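Local coordinates for protein epoxide hydrolase (Aspergillus niger, PDB 3G02) that probably opens epoxide rings with water to give vicinal diols, as an alpha/beta hydrolase fold enzyme, at residues S23-D26 with E27-D30; R66-W69 with L70-D74; E237-A240 with R241-F245; F55-T58 with S59-T63. The protein carries 9 engineered substitutions. All coordinates share one frame; numbering follows the deposited sequence. Where two conformers were deposited one is given.

Interaction 1: S23-D26 with E27-D30; sequences SIPD and EQLD
The flat amide of Gln28 carries the ring of Pro25 over one face. Pro25 CG lies 3.5 Å from Gln28 NE2, and Pro25 CD sits 3.6 Å from Gln28 CD, almost straight above the amide carbon. Ile24 CG2 stands on the same side of the amide, above its plane and past the oxygen, 3.8 Å from Gln28 OE1. Gln28 reaches this place because CG stands beside its own backbone N (chi1 -73°) and the chain then runs out extended. Ile24 CG2 also meets Leu29 CD2, at 3.9 Å.

This is the start of a helix, with Pro25 as N-cap. Pro25 O takes two N-H groups of the first turn: Leu29 N in the carbonyl plane at 3.3 Å, and Gln28 N above that plane at 3.0 Å. The bond from Asp30 N to Asp26 O, 2.8 Å, continues the helix. On the outer side a water donates to Asp30 OD1 and, weakly, to Asp26 OD1. The stronger partner of Asp26 is Arg76, by a salt bridge.

Ile24 and Leu29 form the inner side of this surface contact. They place the start of helix 26-38 against Trp75 of helix 75-82 and Leu304 of helix 292-304.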
# COMPACT_ATOMS: atom_id res chain seq x y z
N SER A 23 -0.68 30.36 8.32
CA SER A 23 -0.81 30.66 9.74
C SER A 23 -1.53 29.51 10.44
O SER A 23 -2.72 29.60 10.74
CB SER A 23 -1.55 31.98 9.96
OG SER A 23 -1.55 32.35 11.32
N ILE A 24 -0.79 28.43 10.66
CA ILE A 24 -1.34 27.24 11.31
C ILE A 24 -1.57 27.54 12.79
O ILE A 24 -0.64 27.95 13.49
CB ILE A 24 -0.39 26.01 11.15
CG1 ILE A 24 -0.09 25.72 9.67
CG2 ILE A 24 -0.97 24.78 11.87
CD1 ILE A 24 -1.31 25.38 8.80
N PRO A 25 -2.82 27.37 13.27
CA PRO A 25 -3.12 27.62 14.67
C PRO A 25 -2.26 26.78 15.61
O PRO A 25 -1.95 25.62 15.31
CB PRO A 25 -4.60 27.21 14.79
CG PRO A 25 -5.14 27.37 13.42
CD PRO A 25 -4.02 26.96 12.51
N ASP A 26 -1.89 27.36 16.75
CA ASP A 26 -1.10 26.67 17.77
C ASP A 26 -1.73 25.35 18.19
O ASP A 26 -1.03 24.36 18.39
CB ASP A 26 -0.91 27.56 19.01
CG ASP A 26 0.14 28.64 18.81
OD1 ASP A 26 1.19 28.36 18.18
OD2 ASP A 26 -0.08 29.77 19.29
N GLU A 27 -3.06 25.35 18.31
CA GLU A 27 -3.83 24.16 18.69
C GLU A 27 -3.59 22.99 17.73
O GLU A 27 -3.53 21.84 18.15
CB GLU A 27 -5.33 24.49 18.76
CG GLU A 27 -6.11 23.62 19.74
CD GLU A 27 -7.62 23.74 19.59
OE1 GLU A 27 -8.15 24.87 19.66
OE2 GLU A 27 -8.28 22.70 19.41
N GLN A 28 -3.43 23.30 16.44
CA GLN A 28 -3.18 22.27 15.42
C GLN A 28 -1.76 21.72 15.51
O GLN A 28 -1.55 20.52 15.31
CB GLN A 28 -3.48 22.81 14.02
CG GLN A 28 -4.97 22.97 13.75
CD GLN A 28 -5.27 23.59 12.39
OE1 GLN A 28 -4.50 23.45 11.44
NE2 GLN A 28 -6.41 24.27 12.29
N LEU A 29 -0.81 22.59 15.84
CA LEU A 29 0.57 22.17 16.06
C LEU A 29 0.68 21.32 17.32
O LEU A 29 1.42 20.33 17.35
CB LEU A 29 1.50 23.38 16.13
CG LEU A 29 1.66 24.21 14.85
CD1 LEU A 29 2.62 25.37 15.08
CD2 LEU A 29 2.12 23.35 13.68
N ASP A 30 -0.04 21.72 18.37
CA ASP A 30 -0.13 20.94 19.60
C ASP A 30 -0.73 19.57 19.33
O ASP A 30 -0.24 18.56 19.83
CB ASP A 30 -0.98 21.67 20.65
CG ASP A 30 -0.36 22.99 21.11
OD1 ASP A 30 0.85 23.21 20.90
OD2 ASP A 30 -1.12 23.80 21.68
O HOH W 1 2.27 25.41 19.26

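Interaction 2: R66-W69 with L70-D74; sequences REKW and LSEFD
Trp69 and Phe73 make the tight side of this contact. The two side chains run side by side, and the pyrrole edge of Trp69 is turned toward the face of Phe73 in an offset edge-to-face pair, planes at 84°. Trp69 CD1 comes to 3.7 Å from Phe73 CD2. Trp69 NE1 is bonded to Ser300 OG, which helps hold the indole's rotation.

Near the end of helix 59-71, Lys68 O takes two donors, Glu72 N and Phe73 N, each at 2.9 Å. The second is an i to i+5 bond, one residue longer than the helical pattern. Phe73 lies past the helix, still beside Trp69. Asp74 follows as N-cap of helix 75-82 and accepts from Arg76 N.

Leu70 and Arg66 pack less closely. Leu70 CD1 sits over one face of the guanidinium, 4.0 Å from Arg66 CZ. That group is held by Val36 O and Arg37 O through its NE and NH2. The solvent side is looser still. The weak bond from Ser71 OG to Glu67 OE2, 3.4 Å, is doubtful, since Ser71 was modelled in two conformers. Glu72 OE2 rests on Lys68 CG at 3.7 Å, but Lys68 NZ stays 5.3 Å from Glu72 OE2.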
# COMPACT_ATOMS: atom_id res chain seq x y z
N ARG A 66 10.91 10.19 14.75
CA ARG A 66 9.84 10.46 15.70
C ARG A 66 10.35 11.31 16.86
O ARG A 66 9.70 12.27 17.26
CB ARG A 66 9.23 9.16 16.23
CG ARG A 66 8.10 9.38 17.23
CD ARG A 66 7.51 8.08 17.73
NE ARG A 66 6.63 8.30 18.88
CZ ARG A 66 7.05 8.38 20.14
NH1 ARG A 66 8.34 8.26 20.42
NH2 ARG A 66 6.18 8.59 21.11
N GLU A 67 11.53 10.96 17.37
CA GLU A 67 12.16 11.73 18.44
C GLU A 67 12.50 13.15 18.01
O GLU A 67 12.23 14.11 18.75
CB GLU A 67 13.41 11.02 18.97
CG GLU A 67 13.22 10.44 20.37
CD GLU A 67 12.84 11.50 21.39
OE1 GLU A 67 11.70 11.45 21.90
OE2 GLU A 67 13.67 12.40 21.68
N LYS A 68 13.07 13.29 16.81
CA LYS A 68 13.36 14.59 16.22
C LYS A 68 12.10 15.44 16.06
O LYS A 68 12.09 16.63 16.38
CB LYS A 68 14.07 14.43 14.87
CG LYS A 68 15.54 14.04 14.97
CD LYS A 68 16.20 13.96 13.61
CE LYS A 68 17.69 13.67 13.73
NZ LYS A 68 18.32 13.47 12.40
N TRP A 69 11.03 14.81 15.58
CA TRP A 69 9.76 15.50 15.38
C TRP A 69 9.20 16.05 16.69
O TRP A 69 8.61 17.12 16.73
CB TRP A 69 8.75 14.54 14.75
CG TRP A 69 7.78 15.17 13.81
CD1 TRP A 69 7.57 16.50 13.59
CD2 TRP A 69 6.85 14.47 12.97
NE1 TRP A 69 6.58 16.67 12.65
CE2 TRP A 69 6.12 15.44 12.26
CE3 TRP A 69 6.57 13.12 12.76
CZ2 TRP A 69 5.13 15.10 11.34
CZ3 TRP A 69 5.59 12.78 11.85
CH2 TRP A 69 4.88 13.76 11.15
N LEU A 70 9.40 15.29 17.77
CA LEU A 70 8.92 15.68 19.09
C LEU A 70 9.77 16.74 19.80
O LEU A 70 9.23 17.70 20.37
CB LEU A 70 8.80 14.45 20.00
CG LEU A 70 7.61 13.52 19.82
CD1 LEU A 70 7.85 12.23 20.59
CD2 LEU A 70 6.31 14.19 20.26
N SER A 71 11.09 16.57 19.73
CA SER A 71 12.03 17.32 20.58
C SER A 71 12.86 18.39 19.86
O SER A 71 13.44 19.27 20.51
CB SER A 71 12.97 16.35 21.30
OG SER A 71 12.24 15.42 22.09
N GLU A 72 12.92 18.33 18.53
CA GLU A 72 13.71 19.28 17.75
C GLU A 72 12.90 20.14 16.77
O GLU A 72 13.19 21.32 16.59
CB GLU A 72 14.85 18.56 17.01
CG GLU A 72 15.91 17.96 17.94
CD GLU A 72 16.94 17.10 17.23
OE1 GLU A 72 17.62 16.31 17.91
OE2 GLU A 72 17.07 17.20 15.99
N PHE A 73 11.88 19.55 16.15
CA PHE A 73 11.15 20.21 15.07
C PHE A 73 10.31 21.41 15.51
O PHE A 73 9.56 21.34 16.49
CB PHE A 73 10.27 19.20 14.32
CG PHE A 73 9.55 19.79 13.13
CD1 PHE A 73 10.24 20.05 11.95
CD2 PHE A 73 8.20 20.10 13.20
CE1 PHE A 73 9.59 20.60 10.84
CE2 PHE A 73 7.54 20.65 12.10
CZ PHE A 73 8.23 20.90 10.92
N ASP A 74 10.44 22.51 14.77
CA ASP A 74 9.63 23.69 14.98
C ASP A 74 9.03 24.13 13.64
O ASP A 74 9.75 24.46 12.70
CB ASP A 74 10.46 24.82 15.62
CG ASP A 74 9.62 26.05 16.00
OD1 ASP A 74 8.38 26.05 15.85
OD2 ASP A 74 10.24 27.04 16.45
O HOH W 2 8.66 19.47 18.25

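Interaction 3: E237-A240 with R241-F245; sequences EGIA and RMEKF
Arg241 folds its guanidinium back over the preceding turn of its own helix, where Gly238 CA lies 3.5 Å above one face of the group. Helix 233-248 belongs to the segment between strands 209-214 and 340-345 of the alpha/beta hydrolase fold, the place where epoxide hydrolases of this fold carry their lid. Arg241 NH1 also passes Glu237 CB at 3.7 Å.

The next shell is polar. A water at the edge of the guanidinium, in its plane, accepts from Arg241 NH1 at 2.8 Å and donates to Glu237 OE1 at 2.9 Å. It bridges two opposite charges that stand 4.6 Å apart, Glu237 OE1 to Arg241 NH1, too far for a salt bridge. Arg241 NH2 gives a weak bond to Pro347 O.

The helix itself positions these groups. Regular bonds run from Arg241 N to Glu237 O and from Met242 N to Gly238 O. On the other flank Ile239 packs on Ile228. The Arg241 side chain lies about 11 Å from that of His375, a predicted proton donor. A bend at chi3, -60°, turns the guanidinium back over Gly238, with Arg241 CG 3.4 Å from Glu237 O.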
# COMPACT_ATOMS: atom_id res chain seq x y z
N GLU A 237 21.19 0.66 -18.47
CA GLU A 237 21.19 0.71 -17.00
C GLU A 237 19.97 1.48 -16.51
O GLU A 237 19.32 1.08 -15.54
CB GLU A 237 22.48 1.34 -16.47
CG GLU A 237 23.70 0.44 -16.59
CD GLU A 237 25.00 1.14 -16.22
OE1 GLU A 237 25.00 2.38 -16.00
OE2 GLU A 237 26.04 0.45 -16.14
N GLY A 238 19.66 2.58 -17.20
CA GLY A 238 18.49 3.40 -16.89
C GLY A 238 17.19 2.62 -17.03
O GLY A 238 16.31 2.72 -16.17
N ILE A 239 17.08 1.84 -18.10
CA ILE A 239 15.92 0.98 -18.31
C ILE A 239 15.82 -0.08 -17.20
O ILE A 239 14.72 -0.38 -16.73
CB ILE A 239 15.94 0.32 -19.72
CG1 ILE A 239 15.91 1.39 -20.82
CG2 ILE A 239 14.78 -0.68 -19.88
CD1 ILE A 239 14.77 2.40 -20.71
N ALA A 240 16.96 -0.63 -16.78
CA ALA A 240 17.00 -1.59 -15.68
C ALA A 240 16.47 -0.98 -14.39
O ALA A 240 15.69 -1.62 -13.67
CB ALA A 240 18.42 -2.11 -15.48
N ARG A 241 16.88 0.25 -14.09
CA ARG A 241 16.37 0.96 -12.91
C ARG A 241 14.86 1.21 -13.04
O ARG A 241 14.12 1.07 -12.06
CB ARG A 241 17.14 2.26 -12.67
CG ARG A 241 18.62 2.04 -12.37
CD ARG A 241 19.32 3.29 -11.82
NE ARG A 241 19.27 4.42 -12.75
CZ ARG A 241 20.12 4.61 -13.75
NH1 ARG A 241 21.11 3.75 -13.97
NH2 ARG A 241 19.99 5.67 -14.54
N MET A 242 14.43 1.66 -14.22
CA MET A 242 13.02 1.96 -14.48
C MET A 242 12.16 0.72 -14.22
O MET A 242 11.11 0.79 -13.58
CB MET A 242 12.84 2.42 -15.93
CG MET A 242 11.40 2.46 -16.40
SD MET A 242 11.30 2.47 -18.19
CE MET A 242 11.59 0.74 -18.56
N GLU A 243 12.64 -0.42 -14.73
CA GLU A 243 11.97 -1.71 -14.58
C GLU A 243 11.87 -2.16 -13.12
O GLU A 243 10.80 -2.61 -12.69
CB GLU A 243 12.66 -2.79 -15.42
CG GLU A 243 12.39 -2.70 -16.92
CD GLU A 243 13.25 -3.65 -17.75
OE1 GLU A 243 14.10 -4.36 -17.18
OE2 GLU A 243 13.07 -3.68 -18.99
N LYS A 244 12.97 -2.03 -12.38
CA LYS A 244 12.97 -2.29 -10.93
C LYS A 244 11.97 -1.39 -10.21
O LYS A 244 11.23 -1.85 -9.33
CB LYS A 244 14.36 -2.12 -10.32
CG LYS A 244 14.38 -2.33 -8.81
CD LYS A 244 15.76 -2.33 -8.22
CE LYS A 244 15.71 -2.64 -6.73
NZ LYS A 244 17.07 -2.67 -6.14
N PHE A 245 11.92 -0.11 -10.59
CA PHE A 245 10.94 0.79 -9.99
C PHE A 245 9.51 0.34 -10.28
O PHE A 245 8.66 0.37 -9.39
CB PHE A 245 11.13 2.24 -10.47
CG PHE A 245 10.09 3.18 -9.93
CD1 PHE A 245 10.18 3.67 -8.63
CD2 PHE A 245 8.99 3.53 -10.71
CE1 PHE A 245 9.21 4.53 -8.13
CE2 PHE A 245 8.01 4.39 -10.21
CZ PHE A 245 8.12 4.88 -8.92
O HOH W 3 23.10 4.56 -15.78

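Interaction 4: F55-T58 with S59-T63; sequences FGIT and SEWLT
Thr58 OG1 accepts the backbone N-H of Trp61 at 3.0 Å, in a fairly straight bond of 159°. This is the N-cap of helix 59-71: the hydroxyl satisfies an N-H of the first turn that has no earlier helical carbonyl to use. The hydroxyl can do so because it stands between the backbone N and the carbonyl carbon of Thr58, chi1 64°, pointing at the turn. Thr58 OG1 also lies 3.3 Å from Trp61 CB. Thr58 O then takes Leu62 N at 3.1 Å and nearly straight, so one residue supplies two acceptors to the new helix.

The residue before the cap makes the apolar half. Ile57 splits its branches between two partners. Ile57 CG2 meets the six-membered ring of Trp61 obliquely, 3.8 Å from Trp61 CZ3. A chi2 of 136°, well away from a staggered value, carries Ile57 CD1 to Leu62, where it lies 3.7 Å from Leu62 CD2. Ser59 OG bonds to Ser48 OG.

The backbone of Ile57 is held by the second subunit: its O and N bond to Ser261 OG and Thr262 OG1 of that chain. Phe55 adds a cation-pi contact with Arg316 of the same neighbour. Within the chain, Ile57 and Trp61 rest on helix 271-284, through Ala276, Glu280, Leu275 and Leu283.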
# COMPACT_ATOMS: atom_id res chain seq x y z
N PHE A 55 13.45 -3.20 2.21
CA PHE A 55 12.04 -3.47 2.53
C PHE A 55 11.30 -2.22 2.99
O PHE A 55 10.16 -2.31 3.47
CB PHE A 55 11.93 -4.57 3.58
CG PHE A 55 12.53 -5.89 3.16
CD1 PHE A 55 12.05 -6.55 2.02
CD2 PHE A 55 13.56 -6.48 3.89
CE1 PHE A 55 12.59 -7.77 1.63
CE2 PHE A 55 14.11 -7.70 3.51
CZ PHE A 55 13.62 -8.35 2.38
N GLY A 56 11.92 -1.06 2.83
CA GLY A 56 11.32 0.21 3.24
C GLY A 56 12.01 0.77 4.47
O GLY A 56 13.13 0.36 4.80
N ILE A 57 11.35 1.70 5.15
CA ILE A 57 11.98 2.44 6.24
C ILE A 57 12.41 1.53 7.39
O ILE A 57 11.72 0.58 7.74
CB ILE A 57 11.08 3.57 6.79
CG1 ILE A 57 9.74 3.00 7.27
CG2 ILE A 57 10.86 4.65 5.73
CD1 ILE A 57 9.29 3.55 8.57
N THR A 58 13.57 1.83 7.96
CA THR A 58 14.09 1.03 9.06
C THR A 58 13.50 1.47 10.39
O THR A 58 13.03 2.60 10.54
CB THR A 58 15.62 1.13 9.16
OG1 THR A 58 15.99 2.48 9.47
CG2 THR A 58 16.29 0.71 7.85
N SER A 59 13.55 0.57 11.37
CA SER A 59 13.15 0.90 12.73
C SER A 59 13.98 2.06 13.29
O SER A 59 13.43 2.97 13.90
CB SER A 59 13.28 -0.32 13.64
OG SER A 59 12.23 -1.23 13.39
N GLU A 60 15.29 2.02 13.05
CA GLU A 60 16.19 3.07 13.53
C GLU A 60 15.78 4.44 13.00
O GLU A 60 15.68 5.40 13.75
CB GLU A 60 17.63 2.76 13.13
CG GLU A 60 18.65 3.71 13.73
CD GLU A 60 20.08 3.42 13.28
OE1 GLU A 60 20.31 2.44 12.54
OE2 GLU A 60 20.98 4.20 13.67
N TRP A 61 15.54 4.52 11.69
CA TRP A 61 15.18 5.79 11.07
C TRP A 61 13.87 6.32 11.63
O TRP A 61 13.78 7.48 12.02
CB TRP A 61 15.11 5.64 9.54
CG TRP A 61 14.78 6.91 8.83
CD1 TRP A 61 15.67 7.86 8.41
CD2 TRP A 61 13.48 7.39 8.47
NE1 TRP A 61 15.00 8.90 7.80
CE2 TRP A 61 13.66 8.63 7.82
CE3 TRP A 61 12.18 6.88 8.63
CZ2 TRP A 61 12.58 9.38 7.33
CZ3 TRP A 61 11.11 7.63 8.14
CH2 TRP A 61 11.32 8.87 7.50
N LEU A 62 12.84 5.47 11.68
CA LEU A 62 11.54 5.93 12.16
C LEU A 62 11.57 6.38 13.62
O LEU A 62 10.98 7.40 13.96
CB LEU A 62 10.45 4.88 11.92
CG LEU A 62 9.01 5.41 12.06
CD1 LEU A 62 8.70 6.51 11.04
CD2 LEU A 62 8.00 4.29 11.96
N THR A 63 12.26 5.61 14.46
CA THR A 63 12.43 5.93 15.88
C THR A 63 13.11 7.29 16.04
O THR A 63 12.62 8.15 16.78
CB THR A 63 13.26 4.85 16.61
OG1 THR A 63 12.66 3.56 16.40
CG2 THR A 63 13.35 5.13 18.11

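How the interactions relate
From the N terminus the order is interaction 1, interaction 4, interaction 2, interaction 3. All are local and lie in series; none nests in or crosses another. Interaction 1 starts helix 26-38. Interactions 4 and 2 mark the start and the end of helix 59-71, with centres 16 Å apart. Interactions 1 and 2 also lie 16 Å apart between centres, and both pack on helix 292-304. Helix 271-284 backs interactions 4 and 2. Interactions 1, 4 and 2 all lie in the N-terminal region of the epoxide hydrolase. Interaction 3 stands apart on helix 233-248, about 42 Å from interaction 1 between centres, across the centre of the chain. Interaction 4 alone touches the second subunit.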